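PDB 4ISM: ferritin from Pseudo-nitzschia multiseries, which probably stores iron in a soluble, non-toxic form, taking it up as ferrous iron and depositing it as ferric hydroxide after oxidation. Local coordinates for residues T14-A19 against Q96-S101; Q21-A26 against L43-E48. One frame throughout, in Å; residues are numbered along the deposited sequence.

Both contacts are buried in the helical bundle of one ferritin subunit, and helix 4-32 serves in each. Interaction 1 sets residues 14-19 against helix 84-111. In interaction 2 residues 21-26, further along the same helix, meet helix 36-62, and this contact lies within the chain loop that interaction 1 closes. Their centres are about 13 Å apart. The chemistry differs. In interaction 1 the helices stand well apart, and polar side chains span the gap beside a zinc ion. In interaction 2 they are close, and carbon packing does the work: a tyrosine ring, a glutamate CB, a serine and two leucines. A second zinc ion is bound by Glu45 and Glu48; Leu43 is the exposed residue of this contact.

Interaction 1. Residues T14-A19 against Q96-S101; sequences TQEFTA and QANTRS. With ZN (zinc ion), chain M.
Gln15 and Asn98 face each other where two antiparallel helix segments pass, their CA atoms 7.0 Å apart. The axes of 14-19 and 96-101 run at 170° and come no closer than 10.6 Å, so side chains must bridge the gap. The two side chains slide past each other in opposite directions, with their amide planes 53° apart. Gln15 has CG anti to its own N (chi1 -179°), which sends the chain across to the other helix. In the Asn98 conformer described, Gln15 CG lies 3.0 Å from Asn98 OD1. Further out, Gln15 NE2 reaches the backbone of Ala97 and packs 3.8 Å from Ser101 CB.

The polar link is made by Glu16. In the same conformer Asn98 ND2 donates to Glu16 OE2 at 3.0 Å, and the bond is nearly straight. The acceptor lies in the amide plane of Asn98, but the donor meets the carboxylate from above its plane. Gln12 also donates to Glu16 OE2 and to Asn98 OD1, so it helps to fix both groups. Glu16 OE1 binds the zinc ion at 2.0 Å. One zinc-bound water donates to Glu16 OE2, and the other accepts from Asn98 ND2. In this conformer Asn98 is a second-shell residue of the zinc site, holding a ligand carboxylate and a bound water.

Glu49 and His52 of helix 36-62 complete the zinc site. Phe17 packs on Arg50 and Leu54 of the same helix. Helix 115-145 lies beyond 96-101, where Asn98 touches Gln128 and Thr99 OG1 bonds to Glu132. The contact therefore joins helices 4-32 and 84-111 inside the four-helix bundle.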
loop_
_atom_site.group_PDB
_atom_site.type_symbol
_atom_site.label_atom_id
_atom_site.label_comp_id
_atom_site.label_asym_id
_atom_site.label_seq_id
_atom_site.Cartn_x
_atom_site.Cartn_y
_atom_site.Cartn_z
ATOM N N THR B 14 -6.704 7.659 -53.041
ATOM C CA THR B 14 -7.683 8.689 -53.370
ATOM C C THR B 14 -9.070 8.287 -52.884
ATOM O O THR B 14 -9.787 9.098 -52.339
ATOM C CB THR B 14 -7.702 8.908 -54.890
ATOM O OG1 THR B 14 -6.338 9.183 -55.245
ATOM C CG2 THR B 14 -8.544 10.130 -55.223
ATOM N N GLN B 15 -9.442 7.044 -53.121
ATOM C CA GLN B 15 -10.750 6.604 -52.693
ATOM C C GLN B 15 -10.908 6.693 -51.164
ATOM O O GLN B 15 -11.989 7.071 -50.717
ATOM C CB GLN B 15 -10.962 5.161 -53.114
ATOM C CG GLN B 15 -12.334 4.708 -52.677
ATOM C CD GLN B 15 -13.377 4.805 -53.786
ATOM O OE1 GLN B 15 -13.375 5.768 -54.622
ATOM N NE2 GLN B 15 -14.227 3.740 -53.873
ATOM N N GLU B 16 -9.875 6.329 -50.370
ATOM C CA GLU B 16 -10.045 6.379 -48.901
ATOM C C GLU B 16 -10.186 7.862 -48.517
ATOM O O GLU B 16 -11.034 8.215 -47.691
ATOM C CB GLU B 16 -8.838 5.753 -48.164
ATOM C CG GLU B 16 -8.566 4.279 -48.561
ATOM C CD GLU B 16 -9.672 3.367 -48.053
ATOM O OE1 GLU B 16 -10.439 3.787 -47.119
ATOM O OE2 GLU B 16 -9.858 2.259 -48.619
ATOM N N PHE B 17 -9.370 8.740 -49.122
ATOM C CA PHE B 17 -9.453 10.176 -48.726
ATOM C C PHE B 17 -10.771 10.798 -49.197
ATOM O O PHE B 17 -11.290 11.742 -48.563
ATOM C CB PHE B 17 -8.267 10.919 -49.266
ATOM C CG PHE B 17 -6.976 10.569 -48.570
ATOM C CD1 PHE B 17 -6.957 9.932 -47.306
ATOM C CD2 PHE B 17 -5.761 10.868 -49.185
ATOM C CE1 PHE B 17 -5.757 9.641 -46.653
ATOM C CE2 PHE B 17 -4.567 10.572 -48.550
ATOM C CZ PHE B 17 -4.563 9.970 -47.285
ATOM N N THR B 18 -11.242 10.381 -50.366
ATOM C CA THR B 18 -12.583 10.830 -50.883
ATOM C C THR B 18 -13.703 10.433 -49.885
ATOM O O THR B 18 -14.579 11.245 -49.574
ATOM C CB THR B 18 -12.864 10.186 -52.280
ATOM O OG1 THR B 18 -11.913 10.685 -53.242
ATOM C CG2 THR B 18 -14.339 10.450 -52.807
ATOM N N ALA B 19 -13.664 9.184 -49.434
ATOM C CA ALA B 19 -14.568 8.656 -48.403
ATOM C C ALA B 19 -14.440 9.463 -47.163
ATOM O O ALA B 19 -15.455 9.845 -46.566
ATOM C CB ALA B 19 -14.304 7.133 -48.141
ATOM N N GLN B 96 -20.034 0.568 -50.155
ATOM C CA GLN B 96 -20.128 -0.459 -51.212
ATOM C C GLN B 96 -19.143 -0.150 -52.325
ATOM O O GLN B 96 -18.499 -1.069 -52.826
ATOM C CB GLN B 96 -21.574 -0.592 -51.744
ATOM C CG GLN B 96 -22.546 -1.171 -50.717
ATOM C CD GLN B 96 -23.993 -1.049 -51.138
ATOM O OE1 GLN B 96 -24.308 -0.229 -51.994
ATOM N NE2 GLN B 96 -24.890 -1.772 -50.456
ATOM N N ALA B 97 -18.989 1.132 -52.677
ATOM C CA ALA B 97 -18.015 1.545 -53.709
ATOM C C ALA B 97 -16.601 1.267 -53.202
ATOM O O ALA B 97 -15.717 0.830 -53.972
ATOM C CB ALA B 97 -18.128 3.043 -54.024
ATOM N N ASN B 98 -16.352 1.542 -51.922
ATOM C CA ASN B 98 -15.057 1.253 -51.496
ATOM C C ASN B 98 -14.730 -0.224 -51.396
ATOM O O ASN B 98 -13.608 -0.644 -51.612
ATOM C CB ASN B 98 -14.741 1.908 -50.228
ATOM C CG ASN B 98 -13.307 2.029 -50.105
ATOM O OD1 ASN B 98 -12.640 2.181 -51.141
ATOM N ND2 ASN B 98 -12.786 1.884 -48.908
ATOM N N THR B 99 -15.733 -1.048 -51.169
ATOM C CA THR B 99 -15.526 -2.514 -51.100
ATOM C C THR B 99 -15.139 -2.966 -52.506
ATOM O O THR B 99 -14.183 -3.771 -52.664
ATOM C CB THR B 99 -16.812 -3.229 -50.593
ATOM O OG1 THR B 99 -17.038 -2.886 -49.224
ATOM C CG2 THR B 99 -16.768 -4.854 -50.790
ATOM N N ARG B 100 -15.877 -2.454 -53.521
ATOM C CA ARG B 100 -15.656 -2.844 -54.916
ATOM C C ARG B 100 -14.290 -2.437 -55.312
ATOM O O ARG B 100 -13.579 -3.165 -56.018
ATOM C CB ARG B 100 -16.714 -2.258 -55.916
ATOM C CG ARG B 100 -18.028 -3.048 -55.924
ATOM C CD ARG B 100 -19.199 -2.553 -56.829
ATOM N NE ARG B 100 -19.306 -1.097 -57.058
ATOM C CZ ARG B 100 -20.119 -0.238 -56.408
ATOM N NH1 ARG B 100 -20.944 -0.615 -55.422
ATOM N NH2 ARG B 100 -20.093 1.042 -56.743
ATOM N N SER B 101 -13.898 -1.263 -54.871
ATOM C CA SER B 101 -12.574 -0.840 -55.145
ATOM C C SER B 101 -11.444 -1.762 -54.607
ATOM O O SER B 101 -10.455 -2.077 -55.320
ATOM C CB SER B 101 -12.419 0.525 -54.560
ATOM O OG SER B 101 -11.395 1.168 -55.197
HETATM ZN ZN ZN M . -11.699 2.810 -45.905
HETATM O O HOH W 1 -10.784 0.812 -46.682
HETATM O O HOH W 2 -13.582 1.968 -46.048
#

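Interaction 2. Residues Q21-A26 against L43-E48. With ZN (zinc ion), chain N.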
loop_
_atom_site.group_PDB
_atom_site.type_symbol
_atom_site.label_atom_id
_atom_site.label_comp_id
_atom_site.label_asym_id
_atom_site.label_seq_id
_atom_site.Cartn_x
_atom_site.Cartn_y
_atom_site.Cartn_z
ATOM N N GLN B 21 -13.772 12.521 -46.872
ATOM C CA GLN B 21 -14.348 13.870 -47.049
ATOM C C GLN B 21 -15.861 13.709 -47.116
ATOM O O GLN B 21 -16.587 14.594 -46.665
ATOM C CB GLN B 21 -13.927 14.533 -48.362
ATOM C CG GLN B 21 -12.565 15.145 -48.258
ATOM C CD GLN B 21 -12.609 16.420 -47.371
ATOM O OE1 GLN B 21 -12.426 16.339 -46.165
ATOM N NE2 GLN B 21 -12.796 17.568 -47.981
ATOM N N VAL B 22 -16.334 12.614 -47.727
ATOM C CA VAL B 22 -17.803 12.377 -47.793
ATOM C C VAL B 22 -18.397 12.161 -46.369
ATOM O O VAL B 22 -19.410 12.780 -45.998
ATOM C CB VAL B 22 -18.161 11.181 -48.679
ATOM C CG1 VAL B 22 -19.703 10.894 -48.599
ATOM C CG2 VAL B 22 -17.744 11.501 -50.127
ATOM N N TYR B 23 -17.717 11.383 -45.534
ATOM C CA TYR B 23 -18.109 11.313 -44.068
ATOM C C TYR B 23 -18.043 12.661 -43.423
ATOM O O TYR B 23 -18.949 12.978 -42.707
ATOM C CB TYR B 23 -17.148 10.380 -43.313
ATOM C CG TYR B 23 -17.559 8.943 -43.480
ATOM C CD1 TYR B 23 -16.864 8.073 -44.300
ATOM C CD2 TYR B 23 -18.678 8.427 -42.766
ATOM C CE1 TYR B 23 -17.218 6.695 -44.397
ATOM C CE2 TYR B 23 -19.007 7.067 -42.849
ATOM C CZ TYR B 23 -18.275 6.216 -43.649
ATOM O OH TYR B 23 -18.657 4.875 -43.758
ATOM N N LEU B 24 -17.037 13.506 -43.745
ATOM C CA LEU B 24 -17.009 14.846 -43.151
ATOM C C LEU B 24 -18.228 15.647 -43.623
ATOM O O LEU B 24 -18.890 16.387 -42.829
ATOM C CB LEU B 24 -15.721 15.633 -43.487
ATOM C CG LEU B 24 -15.691 17.029 -42.837
ATOM C CD1 LEU B 24 -15.718 17.064 -41.275
ATOM C CD2 LEU B 24 -14.377 17.676 -43.273
ATOM N N SER B 25 -18.552 15.528 -44.908
ATOM C CA SER B 25 -19.746 16.213 -45.350
ATOM C C SER B 25 -21.043 15.780 -44.612
ATOM O O SER B 25 -21.905 16.629 -44.272
ATOM C CB SER B 25 -19.887 16.149 -46.876
ATOM O OG SER B 25 -21.115 16.737 -47.200
ATOM N N ALA B 26 -21.171 14.473 -44.372
ATOM C CA ALA B 26 -22.312 13.920 -43.652
ATOM C C ALA B 26 -22.338 14.486 -42.201
ATOM O O ALA B 26 -23.397 14.868 -41.722
ATOM C CB ALA B 26 -22.192 12.365 -43.634
ATOM N N LEU B 43 -18.087 11.985 -38.032
ATOM C CA LEU B 43 -16.794 12.560 -37.871
ATOM C C LEU B 43 -15.740 11.502 -37.491
ATOM O O LEU B 43 -14.606 11.593 -37.979
ATOM C CB LEU B 43 -16.870 13.640 -36.788
ATOM C CG LEU B 43 -15.714 14.592 -36.558
ATOM C CD1 LEU B 43 -15.434 15.467 -37.802
ATOM C CD2 LEU B 43 -15.969 15.517 -35.314
ATOM N N ALA B 44 -16.094 10.568 -36.591
ATOM C CA ALA B 44 -15.192 9.438 -36.213
ATOM C C ALA B 44 -14.863 8.613 -37.453
ATOM O O ALA B 44 -13.679 8.300 -37.662
ATOM C CB ALA B 44 -15.835 8.544 -35.143
ATOM N N GLU B 45 -15.872 8.307 -38.293
ATOM C CA GLU B 45 -15.649 7.573 -39.479
ATOM C C GLU B 45 -14.822 8.314 -40.502
ATOM O O GLU B 45 -14.033 7.700 -41.269
ATOM C CB GLU B 45 -16.969 7.138 -40.165
ATOM C CG GLU B 45 -17.661 6.033 -39.385
ATOM C CD GLU B 45 -16.808 4.771 -39.474
ATOM O OE1 GLU B 45 -16.202 4.522 -40.560
ATOM O OE2 GLU B 45 -16.695 4.062 -38.465
ATOM N N SER B 46 -15.003 9.619 -40.542
ATOM C CA SER B 46 -14.097 10.425 -41.395
ATOM C C SER B 46 -12.549 10.255 -41.040
ATOM O O SER B 46 -11.672 10.101 -41.931
ATOM C CB SER B 46 -14.558 11.922 -41.365
ATOM O OG SER B 46 -13.655 12.723 -42.151
ATOM N N ALA B 47 -12.217 10.317 -39.748
ATOM C CA ALA B 47 -10.825 10.133 -39.324
ATOM C C ALA B 47 -10.374 8.705 -39.644
ATOM O O ALA B 47 -9.254 8.447 -40.073
ATOM C CB ALA B 47 -10.668 10.475 -37.825
ATOM N N GLU B 48 -11.254 7.748 -39.470
ATOM C CA GLU B 48 -10.877 6.389 -39.763
ATOM C C GLU B 48 -10.573 6.152 -41.243
ATOM O O GLU B 48 -9.649 5.349 -41.563
ATOM C CB GLU B 48 -12.045 5.476 -39.369
ATOM C CG GLU B 48 -11.851 4.027 -39.765
ATOM C CD GLU B 48 -13.119 3.248 -39.455
ATOM O OE1 GLU B 48 -13.623 3.345 -38.299
ATOM O OE2 GLU B 48 -13.644 2.592 -40.375
HETATM ZN ZN ZN N . -15.660 2.305 -39.319
HETATM O O HOH W 3 -11.451 14.385 -44.079
HETATM O O HOH W 4 -15.878 1.115 -37.829
#
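Tyr23, Ser46 and Glu45 bury the most surface here. Tyr23 and Glu45 lie side by side and point the same way. Glu45 CB sits over one face of the ring, 3.6 Å from its centroid, in a CH-pi contact. With CG anti to the carbonyl carbon (chi1 -72°) and a bend at chi2, the Glu45 carboxylate reaches the zinc ion. Both of its oxygens bind the metal, OE2 at 2.2 Å, as do both of Glu48; Glu131 and a water add to the site. Tyr23 OH bonds instead to Glu95 of helix 84-111. Without the ring, as with an alanine here, Glu45 CB would probably lose its aromatic cover and Glu95 its hydroxyl partner.

Ser46 CB packs 3.6 Å from Tyr23 CB, where the helices are close, and Ser46 OG bonds to Ser20 O. Beside it Leu24 CD1 meets Leu43 CD1 at 3.8 Å. Leu54 of a second subunit packs on both leucines.

The segment axes approach to 7.8 Å at 168°. This is the antiparallel pairing of the first two long helices in the ferritin four-helix bundle, with the metal-binding Glu45 and Glu48 on helix 36-62 turned to Glu131 of helix 115-145.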